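Side-chain contacts in 2',5'-phosphodiesterase 12 (Homo sapiens, PDB 4Z0V), which belongs to the endonuclease/exonuclease/phosphatase family, joining an E-set-like N-terminal domain to a DNase I-like domain that holds a magnesium ion: residues 157-160 with 161-165; 308-311 with 312-316. One frame throughout, in Å; residues are numbered along the deposited sequence.

Contact 1: residues 157-160 with 161-165; sequences LELD and YRQNL
Leu157 O is gripped twice at the start of helix 159-172: Arg162 NE donates to it at 3.1 Å, and water 1 donates to it at 2.7 Å. The same water accepts from Arg162 NH1, which closes a water-bridged ring between the carbonyl and the guanidinium. The NE bond has an N-H...O angle of 155°; Leu157 O lies near the guanidinium plane, but NE stands well above the carbonyl plane, away from a lone pair. Arg162 gets there by folding back along the first turn: CG lies beside its own backbone N (chi1 -68°), which sets it 3.6 Å from Glu158 O, and a bend at chi3 then turns NE toward Leu157 O. Glu158 O, from the N-cap residue, accepts the nearly straight bond from Arg162 N. The other ends of the guanidinium are tied down by Leu134 O on NH1, and by Ile133 O and Pro427 O on NH2.

One residue along the helix, Leu159 and Gln163 cross obliquely. Leu159 CD1 lies 3.4 Å from Gln163 OE1 and 3.7 Å from Gln163 CG, while the amide NE2 is held by Ser191 OG. Both side chains also touch Val187 of helix 185-198. Beyond them, Asp160 O takes Asn164 N at 3.2 Å and a water that Asn164 ND2 donates to.

With its side chain about 9 Å from the magnesium ion, Arg162 is a buried cation held largely by main-chain carbonyls; their dipoles probably offset its charge while fixing the helix start against the loops around it.

Contact 2: residues 308-311 with 312-316; sequences HIRH and VSCDL
His311 O accepts two backbone bonds, from Asp315 N and Leu316 N, both at 2.9 Å: the helix widens into a pi-type turn at its C-terminal end. This is the last part of helix 295-316, the crossover of a beta-alpha-beta unit between strands 280-287 and 322-327. Leu316 N approaches nearly along the C=O axis, whereas Asp315 N stands above the carbonyl plane.

The side chain of His311 bridges the same two residues. With CG anti to the backbone N (chi1 174°), its ring is carried toward the helix end, and ND1 donates to Asp315 OD2 at 3.2 Å. The carboxylate oxygen uses its anti lone pair and lies near the ring plane, although the ring and carboxylate planes are 81° apart. At the other end of the imidazole, Leu316 CD2 packs obliquely 3.6 Å from His311 NE2. The carboxylate would probably favour a positive charge on this ring.

A turn earlier, Val312 CG2 sits over one face of the His308 ring in a CH-pi contact, 4.0 Å from its centroid and displaced toward the rim. His308 NE2 is bonded to His228 O on strand 222-231, which fixes the ring beneath the methyl. Ser313 donates twice to Ile309 O: its backbone N and OG, each at 2.8 Å, arrive from opposite faces of the carbonyl plane.

On another flank, Arg310 bends at chi2 and chi3 to follow the helix, and its guanidinium makes a cation-pi contact with Phe369. Arg310 NH1 donates a hydrogen bond to Cys314 SG at 3.2 Å, the sulfur lying at the guanidinium edge, near its plane, with an N-H...S angle of 150°.

Both contacts lie within the endonuclease/exonuclease/phosphatase region of the chain, at opposite ends of two different helices: contact 1 at the start of helix 159-172, contact 2 at the finish of helix 295-316. Their centres are about 38 Å apart on opposite sides of the chain's centre, and they share no element. Contact 1 is largely buried, and its chemistry is a cation satisfied by carbonyls and water. Contact 2 is only partly buried: His308, Ile309, Val312 and Ser313 face the neighbouring strands, while Asp315 and Leu316 are exposed. There, side chains bond to one another, through imidazole-carboxylate and guanidinium-sulfur pairs.

Contact 1: residues 157-160 with 161-165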
loop_
_atom_site.group_PDB
_atom_site.type_symbol
_atom_site.label_atom_id
_atom_site.label_comp_id
_atom_site.label_asym_id
_atom_site.label_seq_id
_atom_site.Cartn_x
_atom_site.Cartn_y
_atom_site.Cartn_z
ATOM N N LEU A 157 7.896 -10.052 -13.790
ATOM C CA LEU A 157 8.636 -9.281 -12.768
ATOM C C LEU A 157 8.754 -7.828 -13.149
ATOM O O LEU A 157 9.014 -6.975 -12.297
ATOM C CB LEU A 157 10.065 -9.827 -12.586
ATOM C CG LEU A 157 10.276 -10.853 -11.513
ATOM C CD1 LEU A 157 11.706 -11.381 -11.590
ATOM C CD2 LEU A 157 9.975 -10.275 -10.118
ATOM N N GLU A 158 8.659 -7.561 -14.460
ATOM C CA GLU A 158 8.767 -6.247 -15.070
ATOM C C GLU A 158 7.750 -5.293 -14.482
ATOM O O GLU A 158 6.607 -5.697 -14.264
ATOM C CB GLU A 158 8.546 -6.380 -16.581
ATOM C CG GLU A 158 9.591 -7.276 -17.233
ATOM C CD GLU A 158 10.502 -6.575 -18.216
ATOM O OE1 GLU A 158 10.006 -6.125 -19.275
ATOM O OE2 GLU A 158 11.720 -6.506 -17.941
ATOM N N LEU A 159 8.165 -4.039 -14.236
ATOM C CA LEU A 159 7.313 -3.051 -13.593
ATOM C C LEU A 159 5.958 -2.821 -14.286
ATOM O O LEU A 159 4.933 -2.827 -13.591
ATOM C CB LEU A 159 8.035 -1.700 -13.396
ATOM C CG LEU A 159 7.300 -0.701 -12.449
ATOM C CD1 LEU A 159 6.917 -1.355 -11.099
ATOM C CD2 LEU A 159 8.128 0.539 -12.219
ATOM N N ASP A 160 5.941 -2.631 -15.603
ATOM C CA ASP A 160 4.711 -2.347 -16.341
ATOM C C ASP A 160 3.671 -3.483 -16.187
ATOM O O ASP A 160 2.493 -3.193 -15.972
ATOM C CB ASP A 160 5.002 -2.067 -17.825
ATOM C CG ASP A 160 5.694 -0.730 -18.098
ATOM O OD1 ASP A 160 5.413 0.253 -17.366
ATOM O OD2 ASP A 160 6.487 -0.657 -19.065
ATOM N N TYR A 161 4.117 -4.755 -16.209
ATOM C CA TYR A 161 3.217 -5.884 -16.012
ATOM C C TYR A 161 2.641 -5.877 -14.574
ATOM O O TYR A 161 1.411 -5.938 -14.370
ATOM C CB TYR A 161 3.959 -7.213 -16.288
ATOM C CG TYR A 161 3.051 -8.419 -16.186
ATOM C CD1 TYR A 161 2.906 -9.111 -14.984
ATOM C CD2 TYR A 161 2.337 -8.873 -17.291
ATOM C CE1 TYR A 161 2.080 -10.236 -14.889
ATOM C CE2 TYR A 161 1.531 -10.013 -17.216
ATOM C CZ TYR A 161 1.424 -10.704 -16.018
ATOM O OH TYR A 161 0.623 -11.825 -15.955
ATOM N N ARG A 162 3.537 -5.868 -13.575
ATOM C CA ARG A 162 3.124 -5.883 -12.159
ATOM C C ARG A 162 2.196 -4.698 -11.822
ATOM O O ARG A 162 1.247 -4.882 -11.064
ATOM C CB ARG A 162 4.343 -5.882 -11.247
ATOM C CG ARG A 162 5.098 -7.201 -11.359
ATOM C CD ARG A 162 6.002 -7.509 -10.168
ATOM N NE ARG A 162 6.984 -6.455 -9.967
ATOM C CZ ARG A 162 7.029 -5.649 -8.915
ATOM N NH1 ARG A 162 7.980 -4.734 -8.818
ATOM N NH2 ARG A 162 6.121 -5.755 -7.945
ATOM N N GLN A 163 2.469 -3.505 -12.364
ATOM C CA GLN A 163 1.612 -2.341 -12.082
ATOM C C GLN A 163 0.240 -2.536 -12.626
ATOM O O GLN A 163 -0.722 -2.139 -11.964
ATOM C CB GLN A 163 2.195 -1.020 -12.598
ATOM C CG GLN A 163 3.372 -0.543 -11.771
ATOM C CD GLN A 163 3.163 -0.619 -10.277
ATOM O OE1 GLN A 163 3.939 -1.258 -9.558
ATOM N NE2 GLN A 163 2.131 0.038 -9.769
ATOM N N ASN A 164 0.108 -3.165 -13.805
ATOM C CA ASN A 164 -1.247 -3.410 -14.308
ATOM C C ASN A 164 -2.057 -4.274 -13.323
ATOM O O ASN A 164 -3.208 -3.955 -12.995
ATOM C CB ASN A 164 -1.189 -4.067 -15.667
ATOM C CG ASN A 164 -1.801 -3.224 -16.742
ATOM O OD1 ASN A 164 -2.846 -3.559 -17.293
ATOM N ND2 ASN A 164 -1.184 -2.099 -17.044
ATOM N N LEU A 165 -1.421 -5.335 -12.813
ATOM C CA LEU A 165 -2.077 -6.220 -11.859
ATOM C C LEU A 165 -2.371 -5.513 -10.558
ATOM O O LEU A 165 -3.461 -5.682 -10.026
ATOM C CB LEU A 165 -1.204 -7.460 -11.597
ATOM C CG LEU A 165 -1.425 -8.653 -12.522
ATOM C CD1 LEU A 165 -1.123 -8.298 -13.976
ATOM C CD2 LEU A 165 -0.527 -9.809 -12.098
HETATM O O HOH W 1 9.452 -4.534 -11.177
HETATM O O HOH W 2 1.289 -0.757 -16.979
#

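Contact 2: residues 308-311 with 312-316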
loop_
_atom_site.group_PDB
_atom_site.type_symbol
_atom_site.label_atom_id
_atom_site.label_comp_id
_atom_site.label_asym_id
_atom_site.label_seq_id
_atom_site.Cartn_x
_atom_site.Cartn_y
_atom_site.Cartn_z
ATOM N N HIS A 308 5.350 7.437 19.521
ATOM C CA HIS A 308 5.033 8.501 18.578
ATOM C C HIS A 308 3.517 8.546 18.298
ATOM O O HIS A 308 2.914 9.617 18.311
ATOM C CB HIS A 308 5.809 8.340 17.243
ATOM C CG HIS A 308 5.539 9.485 16.313
ATOM N ND1 HIS A 308 5.876 10.792 16.659
ATOM C CD2 HIS A 308 4.924 9.498 15.105
ATOM C CE1 HIS A 308 5.482 11.549 15.645
ATOM N NE2 HIS A 308 4.893 10.820 14.691
ATOM N N ILE A 309 2.912 7.390 18.052
ATOM C CA ILE A 309 1.478 7.324 17.748
ATOM C C ILE A 309 0.664 7.752 18.981
ATOM O O ILE A 309 -0.358 8.442 18.824
ATOM C CB ILE A 309 1.100 5.912 17.237
ATOM C CG1 ILE A 309 1.714 5.676 15.827
ATOM C CG2 ILE A 309 -0.416 5.756 17.197
ATOM C CD1 ILE A 309 1.823 4.178 15.422
ATOM N N ARG A 310 1.148 7.407 20.196
ATOM C CA ARG A 310 0.478 7.826 21.434
ATOM C C ARG A 310 0.505 9.362 21.522
ATOM O O ARG A 310 -0.505 9.981 21.838
ATOM C CB ARG A 310 1.171 7.161 22.662
ATOM C CG ARG A 310 0.639 7.559 24.061
ATOM C CD ARG A 310 -0.813 7.207 24.327
ATOM N NE ARG A 310 -1.009 5.764 24.484
ATOM C CZ ARG A 310 -2.191 5.157 24.465
ATOM N NH1 ARG A 310 -3.305 5.859 24.282
ATOM N NH2 ARG A 310 -2.268 3.842 24.593
ATOM N N HIS A 311 1.640 9.966 21.181
ATOM C CA HIS A 311 1.776 11.423 21.204
ATOM C C HIS A 311 0.810 12.057 20.220
ATOM O O HIS A 311 0.102 13.000 20.569
ATOM C CB HIS A 311 3.216 11.837 20.857
ATOM C CG HIS A 311 3.403 13.312 20.712
ATOM N ND1 HIS A 311 3.263 14.164 21.789
ATOM C CD2 HIS A 311 3.749 14.037 19.622
ATOM C CE1 HIS A 311 3.518 15.379 21.323
ATOM N NE2 HIS A 311 3.828 15.347 20.027
ATOM N N VAL A 312 0.812 11.573 18.967
ATOM C CA VAL A 312 -0.073 12.150 17.960
ATOM C C VAL A 312 -1.543 11.988 18.341
ATOM O O VAL A 312 -2.320 12.946 18.226
ATOM C CB VAL A 312 0.203 11.508 16.575
ATOM C CG1 VAL A 312 -0.855 11.920 15.543
ATOM C CG2 VAL A 312 1.601 11.872 16.086
ATOM N N SER A 313 -1.931 10.768 18.725
ATOM C CA SER A 313 -3.330 10.439 18.942
ATOM C C SER A 313 -3.907 10.893 20.274
ATOM O O SER A 313 -5.126 11.013 20.341
ATOM C CB SER A 313 -3.582 8.939 18.768
ATOM O OG SER A 313 -2.954 8.158 19.778
ATOM N N CYS A 314 -3.085 11.141 21.293
ATOM C CA CYS A 314 -3.558 11.480 22.640
ATOM C C CYS A 314 -3.051 12.817 23.168
ATOM O O CYS A 314 -3.625 13.335 24.111
ATOM C CB CYS A 314 -3.202 10.352 23.598
ATOM S SG CYS A 314 -4.111 8.836 23.261
ATOM N N ASP A 315 -1.993 13.353 22.588
ATOM C CA ASP A 315 -1.412 14.633 23.006
ATOM C C ASP A 315 -1.727 15.704 21.973
ATOM O O ASP A 315 -2.358 16.702 22.330
ATOM C CB ASP A 315 0.108 14.508 23.237
ATOM C CG ASP A 315 0.546 13.676 24.431
ATOM O OD1 ASP A 315 -0.316 13.327 25.264
ATOM O OD2 ASP A 315 1.767 13.413 24.557
ATOM N N LEU A 316 -1.324 15.501 20.691
ATOM C CA LEU A 316 -1.595 16.463 19.611
ATOM C C LEU A 316 -3.085 16.542 19.382
ATOM O O LEU A 316 -3.629 17.627 19.291
ATOM C CB LEU A 316 -0.850 16.117 18.302
ATOM C CG LEU A 316 0.688 16.151 18.358
ATOM C CD1 LEU A 316 1.300 15.956 16.953
ATOM C CD2 LEU A 316 1.207 17.492 18.943
#